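Local coordinates for protein alginate lyase (PDB 3NNB) that probably depolymerises alginate by beta-elimination, as a largely helical alginate lyase of the bacterium Bacteroides ovatus, at residues A[80-83]-A[89-92]; A[102-107]-A[172-177]; A[256-261]-A[266-271]; A[287-292]-A[297-302]; A[316-321]-A[357-362]. All blocks are in the same frame, centred on the assembly; numbering follows the deposited sequence. Where two conformers were deposited one is given.

Interaction 1: residues A[80-83]-A[89-92]; sequences LPYI and RNPE
Y82 and N90 mark the closest backbone approach of the two loops, yet their CA atoms stay 10.7 Å apart, so side chains alone span the gap. The Y82 ring reaches across and ends on E92: its OH donates to E92 OE1 at 2.6 Å, using the syn lone pair of that oxygen. OE1 lies at the edge of the ring, near its plane, and the ring and carboxylate planes are 15° apart. The same OE1 also accepts from N90 ND2 at 3.0 Å on the anti side, which gives it two donors. N90 ND2 itself lies obliquely to the ring, 3.8 Å from Y82 CE2. N90 CG lies opposite the backbone N about the CA-CB bond (chi1 179°), which carries the amide toward Y82 and E92; its OD1 accepts from E92 N at 2.8 Å, with the donor above the carbonyl plane. Farther out, K95 forms a salt bridge with E92 OE2, the carbonyl of W70 takes a further bond from N90 ND2, and M66 of strand 64-66 packs against all three residues. Putting an alanine at E92 would probably leave the Y82 hydroxyl and K95 without their acid and one N90 amide bond unmade. The local motif is an Asx turn, N90 OD1 to E92 N, opening the 3-10 segment at 91-92 and tied by tyrosine to the loop that leads into strand 83-84.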
# COMPACT_ATOMS: atom_id res chain seq x y z
N LEU A 80 15.34 6.16 -26.99
CA LEU A 80 16.15 5.55 -25.92
C LEU A 80 17.42 6.29 -25.64
O LEU A 80 18.08 6.78 -26.59
CB LEU A 80 16.54 4.11 -26.28
CG LEU A 80 15.41 3.15 -26.51
CD1 LEU A 80 16.02 1.82 -27.04
CD2 LEU A 80 14.70 2.96 -25.18
N PRO A 81 17.82 6.39 -24.37
CA PRO A 81 17.14 5.83 -23.21
C PRO A 81 15.96 6.71 -22.82
O PRO A 81 15.94 7.89 -23.14
CB PRO A 81 18.21 5.87 -22.11
CG PRO A 81 19.17 6.90 -22.54
CD PRO A 81 19.14 6.95 -24.03
N TYR A 82 14.98 6.12 -22.15
CA TYR A 82 13.90 6.90 -21.59
C TYR A 82 14.36 7.99 -20.64
O TYR A 82 15.41 7.90 -20.01
CB TYR A 82 12.89 5.97 -20.89
CG TYR A 82 11.90 5.27 -21.85
CD1 TYR A 82 12.21 5.07 -23.20
CD2 TYR A 82 10.69 4.77 -21.39
CE1 TYR A 82 11.34 4.42 -24.06
CE2 TYR A 82 9.81 4.14 -22.23
CZ TYR A 82 10.13 3.93 -23.58
OH TYR A 82 9.21 3.31 -24.38
N ILE A 83 13.50 8.98 -20.49
CA ILE A 83 13.73 10.12 -19.64
C ILE A 83 12.58 10.26 -18.67
O ILE A 83 11.48 9.78 -18.90
CB ILE A 83 13.96 11.41 -20.46
CG1 ILE A 83 12.78 11.68 -21.43
CG2 ILE A 83 15.35 11.33 -21.17
CD1 ILE A 83 12.81 13.11 -22.09
N ARG A 89 2.45 9.60 -15.59
CA ARG A 89 2.52 8.16 -15.75
C ARG A 89 2.42 7.73 -17.23
O ARG A 89 1.41 7.98 -17.92
CB ARG A 89 1.45 7.43 -14.90
CG ARG A 89 1.69 7.55 -13.40
CD ARG A 89 0.61 6.80 -12.57
NE ARG A 89 0.76 5.34 -12.58
CZ ARG A 89 1.44 4.60 -11.69
NH1 ARG A 89 2.08 5.16 -10.67
NH2 ARG A 89 1.48 3.27 -11.84
N ASN A 90 3.46 7.06 -17.70
CA ASN A 90 3.51 6.60 -19.09
C ASN A 90 2.57 5.41 -19.30
O ASN A 90 2.69 4.41 -18.63
CB ASN A 90 4.93 6.18 -19.40
CG ASN A 90 5.09 5.66 -20.81
OD1 ASN A 90 4.11 5.43 -21.55
ND2 ASN A 90 6.36 5.38 -21.17
N PRO A 91 1.56 5.57 -20.15
CA PRO A 91 0.59 4.48 -20.27
C PRO A 91 1.18 3.17 -20.77
O PRO A 91 0.52 2.14 -20.65
CB PRO A 91 -0.45 5.05 -21.23
CG PRO A 91 0.20 6.17 -21.91
CD PRO A 91 1.21 6.74 -20.96
N GLU A 92 2.38 3.19 -21.36
CA GLU A 92 3.08 1.95 -21.75
C GLU A 92 3.24 1.01 -20.61
O GLU A 92 3.39 -0.17 -20.80
CB GLU A 92 4.50 2.25 -22.28
CG GLU A 92 4.50 2.90 -23.62
CD GLU A 92 5.90 2.99 -24.18
OE1 GLU A 92 6.80 3.53 -23.52
OE2 GLU A 92 6.09 2.56 -25.31

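Interaction 2: residues A[102-107]-A[172-177]; sequences GDMSKA and TEMIDA
M104 and M174, both present as selenomethionine, meet selenium to selenium, with SE of M104 3.9 Å from SE of M174. Their chains cross at about a right angle, and they are bent differently to get there. In M104 the CB bond does not aim at the facing helix; CG stands anti to the backbone N, and the bend at chi2 (-77°) brings the selenium round toward its partner, while chi3 (-60°) only turns the terminal methyl CE. M174 starts with a CB that does point across, runs extended through chi2, and bends only at chi3 (72°), where its methyl turns aside. The same residue also covers S105: CB of M174 lies 4.2 Å from OG of S105, and SE of M174 is equally far from CA of S105. Here the backbones come nearest, CA of S105 and CA of M174 being 6.3 Å apart. The S105 and S170 hydroxyls share a hydrogen bond, S170 lying just before helix 171-180, so the approach of S105 to M174 is plain packing. All three residues are buried. Helices 98-118 and 171-180 thus close on each other, with W134 and F135 of helix 121-136 packed against M104, F135 also against M174, and V108 and T109 extending the M174 contact along helix 98-118.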
# COMPACT_ATOMS: atom_id res chain seq x y z
N GLY A 102 -2.08 -5.07 -9.59
CA GLY A 102 -3.01 -4.18 -8.93
C GLY A 102 -4.43 -4.73 -8.95
O GLY A 102 -5.14 -4.66 -7.94
N ASP A 103 -4.87 -5.18 -10.11
CA ASP A 103 -6.25 -5.69 -10.26
C ASP A 103 -6.45 -6.89 -9.33
O ASP A 103 -7.50 -7.02 -8.70
CB ASP A 103 -6.53 -6.16 -11.68
CG ASP A 103 -6.74 -5.01 -12.66
OD1 ASP A 103 -6.96 -3.87 -12.24
OD2 ASP A 103 -6.67 -5.32 -13.85
N MSE A 104 -5.45 -7.78 -9.30
CA MSE A 104 -5.50 -8.98 -8.46
C MSE A 104 -5.56 -8.62 -6.99
O MSE A 104 -6.43 -9.08 -6.25
CB MSE A 104 -4.28 -9.88 -8.78
CG MSE A 104 -4.20 -11.23 -7.99
SE MSE A 104 -3.60 -11.03 -6.16
CE MSE A 104 -1.87 -10.23 -6.50
N SER A 105 -4.64 -7.76 -6.56
CA SER A 105 -4.56 -7.37 -5.17
C SER A 105 -5.85 -6.68 -4.69
O SER A 105 -6.39 -6.95 -3.60
CB SER A 105 -3.35 -6.45 -4.99
OG SER A 105 -3.28 -5.96 -3.68
N LYS A 106 -6.35 -5.77 -5.50
CA LYS A 106 -7.60 -5.08 -5.20
C LYS A 106 -8.76 -6.06 -5.12
O LYS A 106 -9.62 -5.95 -4.25
CB LYS A 106 -7.89 -3.99 -6.21
CG LYS A 106 -6.96 -2.83 -6.07
CD LYS A 106 -7.38 -1.67 -6.99
CE LYS A 106 -6.75 -1.73 -8.35
NZ LYS A 106 -6.77 -0.36 -8.96
N ALA A 107 -8.80 -7.00 -6.05
CA ALA A 107 -9.89 -8.01 -6.07
C ALA A 107 -9.87 -8.90 -4.84
O ALA A 107 -10.91 -9.18 -4.24
CB ALA A 107 -9.81 -8.86 -7.37
N THR A 172 0.41 -5.44 1.80
CA THR A 172 0.27 -5.20 3.24
C THR A 172 -1.19 -5.31 3.67
O THR A 172 -1.51 -5.99 4.67
CB THR A 172 0.89 -3.87 3.68
OG1 THR A 172 0.24 -2.78 3.00
CG2 THR A 172 2.44 -3.90 3.49
N GLU A 173 -2.07 -4.70 2.90
CA GLU A 173 -3.49 -4.76 3.12
C GLU A 173 -4.11 -6.09 2.68
O GLU A 173 -4.94 -6.65 3.38
CB GLU A 173 -4.17 -3.59 2.36
CG GLU A 173 -5.62 -3.53 2.53
CD GLU A 173 -6.26 -2.25 1.93
OE1 GLU A 173 -5.56 -1.54 1.20
OE2 GLU A 173 -7.49 -2.07 2.17
N MSE A 174 -3.68 -6.60 1.52
CA MSE A 174 -4.14 -7.90 1.05
C MSE A 174 -3.98 -9.01 2.09
O MSE A 174 -4.84 -9.86 2.23
CB MSE A 174 -3.39 -8.28 -0.23
CG MSE A 174 -4.04 -9.43 -0.94
SE MSE A 174 -3.01 -10.12 -2.43
CE MSE A 174 -1.66 -10.94 -1.39
N ILE A 175 -2.88 -8.97 2.83
CA ILE A 175 -2.62 -9.98 3.85
C ILE A 175 -3.73 -9.92 4.91
O ILE A 175 -4.22 -10.97 5.34
CB ILE A 175 -1.24 -9.80 4.49
CG1 ILE A 175 -0.18 -10.41 3.54
CG2 ILE A 175 -1.21 -10.42 5.92
CD1 ILE A 175 1.28 -9.97 3.89
N ASP A 176 -4.13 -8.72 5.31
CA ASP A 176 -5.24 -8.59 6.27
C ASP A 176 -6.53 -9.18 5.71
O ASP A 176 -7.29 -9.87 6.44
CB ASP A 176 -5.47 -7.16 6.72
CG ASP A 176 -4.45 -6.69 7.73
OD1 ASP A 176 -3.60 -7.49 8.20
OD2 ASP A 176 -4.49 -5.49 8.03
N ALA A 177 -6.79 -8.96 4.43
CA ALA A 177 -7.99 -9.53 3.78
C ALA A 177 -7.91 -11.06 3.77
O ALA A 177 -8.92 -11.73 3.98
CB ALA A 177 -8.15 -8.97 2.37

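Interaction 3: residues A[256-261]-A[266-271]; sequences FAQIEP and PLELAR
E260 and P266 touch carbon to carbon: the acid chain crosses the pyrrolidine ring at about a right angle, with E260 CG 3.7 Å from P266 CD and nearly as near P266 CG. The E260 chain is folded at chi2 (-70°) instead of extended, and it is the CG methylene that touches the proline; the acid has a long, weak ion pair with R308. P266 CD also lies 3.8 Å from the carbonyl oxygen of Q258. Beyond this the polar ends are kept apart and joined through water. Q258 OE1 and E268 OE2 are 4.3 Å from each other, both acceptors, and one water donates to each of them, at 2.8 Å to Q258 OE1 and 2.7 Å to E268 OE2. Each oxygen has a further protein donor, N281 ND2 for Q258 OE1 and the backbone N of N221 for E268 OE2, which is likely to hold the amide and carboxylate in their orientation. A second water spans the backbones, giving a hydrogen to Q258 O at 2.9 Å and accepting from L267 N at 3.0 Å. It thereby links a carbonyl at the C-terminal end of helix 240-258 to an amide in the first turn of helix 266-269. Around this pair, helix 221-236 supplies L224 against Q258, while helix 274-293 brings Y277 and N281 against E268.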
# COMPACT_ATOMS: atom_id res chain seq x y z
N PHE A 256 13.00 10.12 11.85
CA PHE A 256 13.83 11.27 12.23
C PHE A 256 14.75 11.68 11.07
O PHE A 256 15.31 12.79 11.07
CB PHE A 256 14.65 10.99 13.50
CG PHE A 256 13.83 10.54 14.70
CD1 PHE A 256 12.47 10.83 14.83
CD2 PHE A 256 14.44 9.82 15.73
CE1 PHE A 256 11.73 10.39 15.94
CE2 PHE A 256 13.69 9.39 16.84
CZ PHE A 256 12.37 9.68 16.94
N ALA A 257 14.93 10.78 10.11
CA ALA A 257 15.71 11.07 8.93
C ALA A 257 14.89 11.93 7.94
O ALA A 257 15.43 12.83 7.32
CB ALA A 257 16.15 9.77 8.26
N GLN A 258 13.63 11.58 7.77
CA GLN A 258 12.74 12.11 6.70
C GLN A 258 11.83 13.27 7.09
O GLN A 258 11.30 13.95 6.20
CB GLN A 258 11.89 10.98 6.10
CG GLN A 258 12.72 9.85 5.52
CD GLN A 258 11.95 8.87 4.69
OE1 GLN A 258 10.86 9.17 4.13
NE2 GLN A 258 12.52 7.65 4.57
N ILE A 259 11.67 13.51 8.40
CA ILE A 259 10.87 14.60 8.92
C ILE A 259 11.78 15.65 9.56
O ILE A 259 12.61 15.34 10.40
CB ILE A 259 9.82 14.11 9.93
CG1 ILE A 259 8.96 12.98 9.33
CG2 ILE A 259 8.95 15.25 10.46
CD1 ILE A 259 8.15 12.25 10.41
N GLU A 260 11.66 16.89 9.12
CA GLU A 260 12.42 17.98 9.72
C GLU A 260 11.73 18.47 11.00
O GLU A 260 10.58 18.12 11.28
CB GLU A 260 12.58 19.11 8.72
CG GLU A 260 13.43 18.78 7.56
CD GLU A 260 14.89 18.62 7.91
OE1 GLU A 260 15.50 19.57 8.48
OE2 GLU A 260 15.43 17.53 7.63
N PRO A 261 12.43 19.29 11.80
CA PRO A 261 11.82 19.64 13.06
C PRO A 261 10.52 20.46 12.96
O PRO A 261 9.74 20.51 13.91
CB PRO A 261 12.95 20.43 13.77
CG PRO A 261 14.17 19.88 13.22
CD PRO A 261 13.84 19.69 11.73
N PRO A 266 11.28 17.10 3.31
CA PRO A 266 11.83 17.80 2.14
C PRO A 266 11.94 16.98 0.87
O PRO A 266 11.83 17.56 -0.21
CB PRO A 266 13.23 18.25 2.62
CG PRO A 266 13.47 17.62 3.91
CD PRO A 266 12.15 17.18 4.47
N LEU A 267 12.21 15.68 0.98
CA LEU A 267 12.36 14.87 -0.23
C LEU A 267 11.03 14.63 -0.94
O LEU A 267 11.02 14.37 -2.15
CB LEU A 267 13.05 13.54 0.06
CG LEU A 267 14.46 13.65 0.63
CD1 LEU A 267 15.03 12.26 1.08
CD2 LEU A 267 15.41 14.37 -0.38
N GLU A 268 9.92 14.70 -0.19
CA GLU A 268 8.59 14.65 -0.77
C GLU A 268 8.15 16.03 -1.28
O GLU A 268 7.50 16.14 -2.31
CB GLU A 268 7.59 14.12 0.24
CG GLU A 268 8.06 12.86 1.00
CD GLU A 268 8.54 11.76 0.08
OE1 GLU A 268 8.04 11.65 -1.08
OE2 GLU A 268 9.46 11.02 0.53
N LEU A 269 8.50 17.11 -0.57
CA LEU A 269 8.08 18.46 -0.99
C LEU A 269 8.77 18.93 -2.27
O LEU A 269 8.31 19.88 -2.89
CB LEU A 269 8.34 19.47 0.16
CG LEU A 269 7.45 19.23 1.40
CD1 LEU A 269 7.87 20.14 2.59
CD2 LEU A 269 5.94 19.40 1.01
N ALA A 270 9.87 18.28 -2.63
CA ALA A 270 10.59 18.63 -3.87
C ALA A 270 9.91 18.04 -5.10
O ALA A 270 10.31 18.37 -6.24
CB ALA A 270 12.02 18.15 -3.81
N ARG A 271 8.94 17.16 -4.92
CA ARG A 271 8.31 16.48 -6.06
C ARG A 271 7.28 17.32 -6.80
O ARG A 271 6.74 18.29 -6.25
CB ARG A 271 7.64 15.19 -5.59
CG ARG A 271 8.61 14.23 -4.82
CD ARG A 271 9.79 13.76 -5.65
NE ARG A 271 9.33 12.94 -6.75
CZ ARG A 271 9.08 11.64 -6.67
NH1 ARG A 271 9.23 10.97 -5.51
NH2 ARG A 271 8.64 10.99 -7.74
O HOH W 1 11.02 11.55 2.63
O HOH W 2 12.06 13.91 3.45

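Interaction 4: residues A[287-292]-A[297-302]; sequences DMCSIA and QDIYNA
A292 and Q297 close a turn-back in which the chain leaving helix 274-293 folds against its last turns and runs into a type I beta turn, I299 to A302. Q297 N donates to A292 O at 3.0 Å, the one direct backbone bond between the segments. Beside it A292 CB points at the loop and meets I299 CG1 at 3.5 Å. The other branch of I299 serves a second neighbour: CG2, anti to the backbone N, lies 3.9 Å from C289 SG. The same sulfur touches Y300, 3.5 Å from its CA, and approaches the aromatic ring at its edge. SG is 5.1 Å from the Y300 ring centroid and 78° off the ring normal, which makes a Cys sulfur-aromatic contact without any stacking over the face. The CB bond of Y300 does not aim at the helix, and the ring runs on to helix 310-317, where I310, T311 and L314 pack on it; F353 meets the same ring with its plane about 10° from it. I310 and F353 also touch C289. P251 of helix 240-258 packs against I299. Polar backbone at the join is bridged by one water, which donates to C289 O at 3.1 Å and accepts from Y300 N at 3.2 Å. The turn itself is braced by D298, whose OD1 takes the hydrogen of N301 N at 3.0 Å, an Asx motif in which the amide approaches from 42° above the carboxylate plane.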
# COMPACT_ATOMS: atom_id res chain seq x y z
N ASP A 287 0.32 3.41 8.67
CA ASP A 287 0.30 1.96 8.54
C ASP A 287 1.30 1.31 9.50
O ASP A 287 0.96 0.35 10.17
CB ASP A 287 0.69 1.53 7.10
CG ASP A 287 -0.41 1.77 6.09
OD1 ASP A 287 -1.60 1.92 6.41
OD2 ASP A 287 -0.04 1.86 4.89
N MSE A 288 2.52 1.85 9.62
CA MSE A 288 3.49 1.34 10.56
C MSE A 288 2.98 1.51 11.98
O MSE A 288 3.17 0.62 12.82
CB MSE A 288 4.84 2.04 10.40
CG MSE A 288 5.96 1.42 11.22
SE MSE A 288 6.17 -0.50 10.95
CE MSE A 288 8.01 -0.49 10.56
N CYS A 289 2.38 2.66 12.29
CA CYS A 289 1.84 2.87 13.65
C CYS A 289 0.80 1.80 13.97
O CYS A 289 0.77 1.28 15.09
CB CYS A 289 1.17 4.25 13.76
SG CYS A 289 2.33 5.64 13.69
N SER A 290 -0.05 1.48 12.98
CA SER A 290 -1.10 0.47 13.17
C SER A 290 -0.49 -0.91 13.42
O SER A 290 -0.82 -1.57 14.42
CB SER A 290 -2.05 0.44 11.96
OG SER A 290 -2.68 1.71 11.82
N ILE A 291 0.44 -1.33 12.56
CA ILE A 291 1.13 -2.61 12.76
C ILE A 291 1.81 -2.67 14.12
O ILE A 291 1.62 -3.63 14.88
CB ILE A 291 2.17 -2.87 11.68
CG1 ILE A 291 1.47 -2.97 10.33
CG2 ILE A 291 2.95 -4.17 11.96
CD1 ILE A 291 2.48 -2.90 9.14
N ALA A 292 2.57 -1.61 14.44
CA ALA A 292 3.32 -1.53 15.68
C ALA A 292 2.42 -1.61 16.91
O ALA A 292 2.78 -2.23 17.93
CB ALA A 292 4.15 -0.25 15.68
N GLN A 297 4.08 -1.52 20.49
CA GLN A 297 5.15 -0.60 20.19
C GLN A 297 4.60 0.76 19.75
O GLN A 297 3.78 0.86 18.82
CB GLN A 297 6.08 -1.17 19.11
CG GLN A 297 6.58 -2.59 19.40
CD GLN A 297 7.37 -2.64 20.68
OE1 GLN A 297 8.37 -1.94 20.81
NE2 GLN A 297 6.90 -3.43 21.66
N ASP A 298 4.98 1.81 20.46
CA ASP A 298 4.40 3.14 20.23
C ASP A 298 5.29 3.89 19.23
O ASP A 298 6.13 4.69 19.61
CB ASP A 298 4.31 3.91 21.54
CG ASP A 298 3.54 5.21 21.39
OD1 ASP A 298 3.24 5.63 20.23
OD2 ASP A 298 3.25 5.84 22.42
N ILE A 299 5.06 3.65 17.94
CA ILE A 299 5.75 4.39 16.89
C ILE A 299 5.13 5.80 16.77
O ILE A 299 5.84 6.79 16.53
CB ILE A 299 5.64 3.63 15.57
CG1 ILE A 299 6.49 2.36 15.63
CG2 ILE A 299 5.97 4.53 14.33
CD1 ILE A 299 8.02 2.65 15.75
N TYR A 300 3.82 5.92 16.95
CA TYR A 300 3.15 7.20 16.70
C TYR A 300 3.78 8.35 17.49
O TYR A 300 4.00 9.43 16.95
CB TYR A 300 1.65 7.13 16.99
CG TYR A 300 0.92 8.39 16.62
CD1 TYR A 300 0.79 9.43 17.52
CD2 TYR A 300 0.36 8.56 15.34
CE1 TYR A 300 0.12 10.60 17.15
CE2 TYR A 300 -0.27 9.69 14.96
CZ TYR A 300 -0.39 10.73 15.86
OH TYR A 300 -1.05 11.86 15.49
N ASN A 301 4.05 8.12 18.78
CA ASN A 301 4.54 9.16 19.66
C ASN A 301 6.07 9.31 19.67
O ASN A 301 6.61 10.13 20.43
CB ASN A 301 3.99 8.89 21.09
CG ASN A 301 2.51 9.07 21.17
OD1 ASN A 301 1.74 8.13 21.49
ND2 ASN A 301 2.06 10.27 20.83
N ALA A 302 6.77 8.54 18.83
CA ALA A 302 8.24 8.57 18.78
C ALA A 302 8.68 9.96 18.36
O ALA A 302 8.25 10.46 17.33
CB ALA A 302 8.82 7.51 17.84
O HOH W 3 2.07 3.24 17.08

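Interaction 5: residues A[316-321]-A[357-362]; sequences FLIPYI and AGYEAI
I321 N donates to I318 O at 2.9 Å, a 3-10 bond that, together with Y320 N to L317 O, tightens the chain where helix 310-317 runs out and leaves I318 facing Y359 and I362. The contact that follows is wholly apolar. I318 splits its two branches between the partners. CD1, at the end of the extended branch (chi2 162°), comes 3.5 Å from Y359 CE1 and 3.7 Å from Y359 CD1, lying oblique to the ring. CG2, anti to the backbone N, meets CD1 of I362 at 3.9 Å. Both partners cross I318 at about a right angle, so each touch is made by the outer carbons and not by chains running alongside. Y359 and I362 are three residues apart and so lie nearly one turn apart on helix 359-366. G358 holds the N-cap position of that helix with a positive phi of 78°, a conformation that favours glycine, and A357 CB, just before it, lies 3.4 Å above the Y359 ring plane, over the ring centre. The contact joins the end of one helix to the start of another in a mainly helical protein, consistent with the alpha/alpha fold of the six-hairpin clan to which the family belongs. Helix 336-351 packs against both segments: L347 touches I321 and I362, A350 touches Y359, and R348 forms a salt bridge with E360, which also pairs with R367.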
# COMPACT_ATOMS: atom_id res chain seq x y z
N PHE A 316 2.41 20.22 9.93
CA PHE A 316 2.82 20.92 8.69
C PHE A 316 1.65 20.87 7.68
O PHE A 316 1.36 21.84 6.97
CB PHE A 316 4.09 20.28 8.07
CG PHE A 316 4.28 20.66 6.63
CD1 PHE A 316 4.81 21.88 6.29
CD2 PHE A 316 3.83 19.80 5.62
CE1 PHE A 316 4.96 22.23 4.98
CE2 PHE A 316 3.97 20.15 4.28
CZ PHE A 316 4.51 21.37 3.96
N LEU A 317 1.02 19.70 7.57
CA LEU A 317 -0.00 19.49 6.55
C LEU A 317 -1.31 20.20 6.81
O LEU A 317 -1.95 20.71 5.89
CB LEU A 317 -0.28 18.00 6.38
CG LEU A 317 -1.40 17.59 5.41
CD1 LEU A 317 -1.05 17.99 3.94
CD2 LEU A 317 -1.64 16.08 5.52
N ILE A 318 -1.75 20.18 8.07
CA ILE A 318 -3.11 20.59 8.43
C ILE A 318 -3.54 21.96 7.89
O ILE A 318 -4.64 22.08 7.36
CB ILE A 318 -3.33 20.48 9.97
CG1 ILE A 318 -3.52 19.02 10.31
CG2 ILE A 318 -4.56 21.36 10.43
CD1 ILE A 318 -3.32 18.63 11.78
N PRO A 319 -2.69 23.00 8.00
CA PRO A 319 -3.17 24.33 7.54
C PRO A 319 -3.57 24.41 6.09
O PRO A 319 -4.31 25.31 5.68
CB PRO A 319 -2.00 25.25 7.85
CG PRO A 319 -1.26 24.55 8.97
CD PRO A 319 -1.39 23.09 8.67
N TYR A 320 -3.06 23.47 5.28
CA TYR A 320 -3.36 23.48 3.88
C TYR A 320 -4.64 22.76 3.54
O TYR A 320 -5.13 22.87 2.43
CB TYR A 320 -2.19 22.87 3.09
CG TYR A 320 -0.92 23.68 3.21
CD1 TYR A 320 -0.78 24.91 2.57
CD2 TYR A 320 0.15 23.21 3.97
CE1 TYR A 320 0.39 25.65 2.68
CE2 TYR A 320 1.31 23.91 4.09
CZ TYR A 320 1.43 25.14 3.44
OH TYR A 320 2.61 25.80 3.57
N ILE A 321 -5.20 22.04 4.50
CA ILE A 321 -6.43 21.32 4.25
C ILE A 321 -7.57 22.30 4.24
O ILE A 321 -7.74 23.08 5.19
CB ILE A 321 -6.68 20.18 5.29
CG1 ILE A 321 -5.53 19.18 5.26
CG2 ILE A 321 -8.00 19.49 4.98
CD1 ILE A 321 -5.63 18.07 6.33
N ALA A 357 -6.23 15.61 20.07
CA ALA A 357 -5.71 16.66 19.17
C ALA A 357 -6.78 17.35 18.34
O ALA A 357 -6.55 18.39 17.75
CB ALA A 357 -4.59 16.08 18.25
N GLY A 358 -7.95 16.75 18.25
CA GLY A 358 -9.04 17.33 17.48
C GLY A 358 -8.93 17.15 15.97
O GLY A 358 -9.55 17.89 15.20
N TYR A 359 -8.20 16.11 15.55
CA TYR A 359 -7.95 15.94 14.13
C TYR A 359 -9.20 15.54 13.33
O TYR A 359 -9.38 15.95 12.18
CB TYR A 359 -6.90 14.85 13.90
CG TYR A 359 -5.52 15.15 14.41
CD1 TYR A 359 -4.97 16.43 14.31
CD2 TYR A 359 -4.73 14.14 14.91
CE1 TYR A 359 -3.71 16.68 14.72
CE2 TYR A 359 -3.44 14.39 15.33
CZ TYR A 359 -2.95 15.67 15.25
OH TYR A 359 -1.66 15.92 15.70
N GLU A 360 -10.08 14.73 13.93
CA GLU A 360 -11.28 14.28 13.21
C GLU A 360 -12.21 15.46 12.95
O GLU A 360 -12.82 15.52 11.89
CB GLU A 360 -12.02 13.16 13.97
CG GLU A 360 -13.44 12.89 13.44
CD GLU A 360 -13.51 12.46 11.98
OE1 GLU A 360 -12.47 12.10 11.39
OE2 GLU A 360 -14.62 12.48 11.41
N ALA A 361 -12.33 16.39 13.91
CA ALA A 361 -13.14 17.60 13.72
C ALA A 361 -12.68 18.43 12.52
O ALA A 361 -13.48 18.90 11.73
CB ALA A 361 -13.15 18.45 15.00
N ILE A 362 -11.36 18.54 12.37
CA ILE A 362 -10.78 19.23 11.21
C ILE A 362 -11.12 18.45 9.94
O ILE A 362 -11.64 19.02 9.00
CB ILE A 362 -9.26 19.41 11.36
CG1 ILE A 362 -8.93 20.31 12.56
CG2 ILE A 362 -8.65 20.01 10.08
CD1 ILE A 362 -7.44 20.45 12.88

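From the N terminus the five contacts come in series, so none nests in or crosses another. Interaction 1 closes a short loop around strand 83-84 and stands apart, about 9 Å, nearest atoms, from both interaction 2 and interaction 3. Interaction 2 spans a longer interval, joining helices 98-118 and 171-180. Interactions 3 and 4 each close a short connection, between helices 240-258 and 266-269 and after helix 274-293, and interaction 5 ties helix 310-317 to helix 359-366 across 35 intervening residues. The last three touch in a ring: F256 CE1 meets A302 O at 3.7 Å, L269 CD2 meets F316 CZ at 3.8 Å, and Y300 OH meets Y359 CE2 at 3.5 Å.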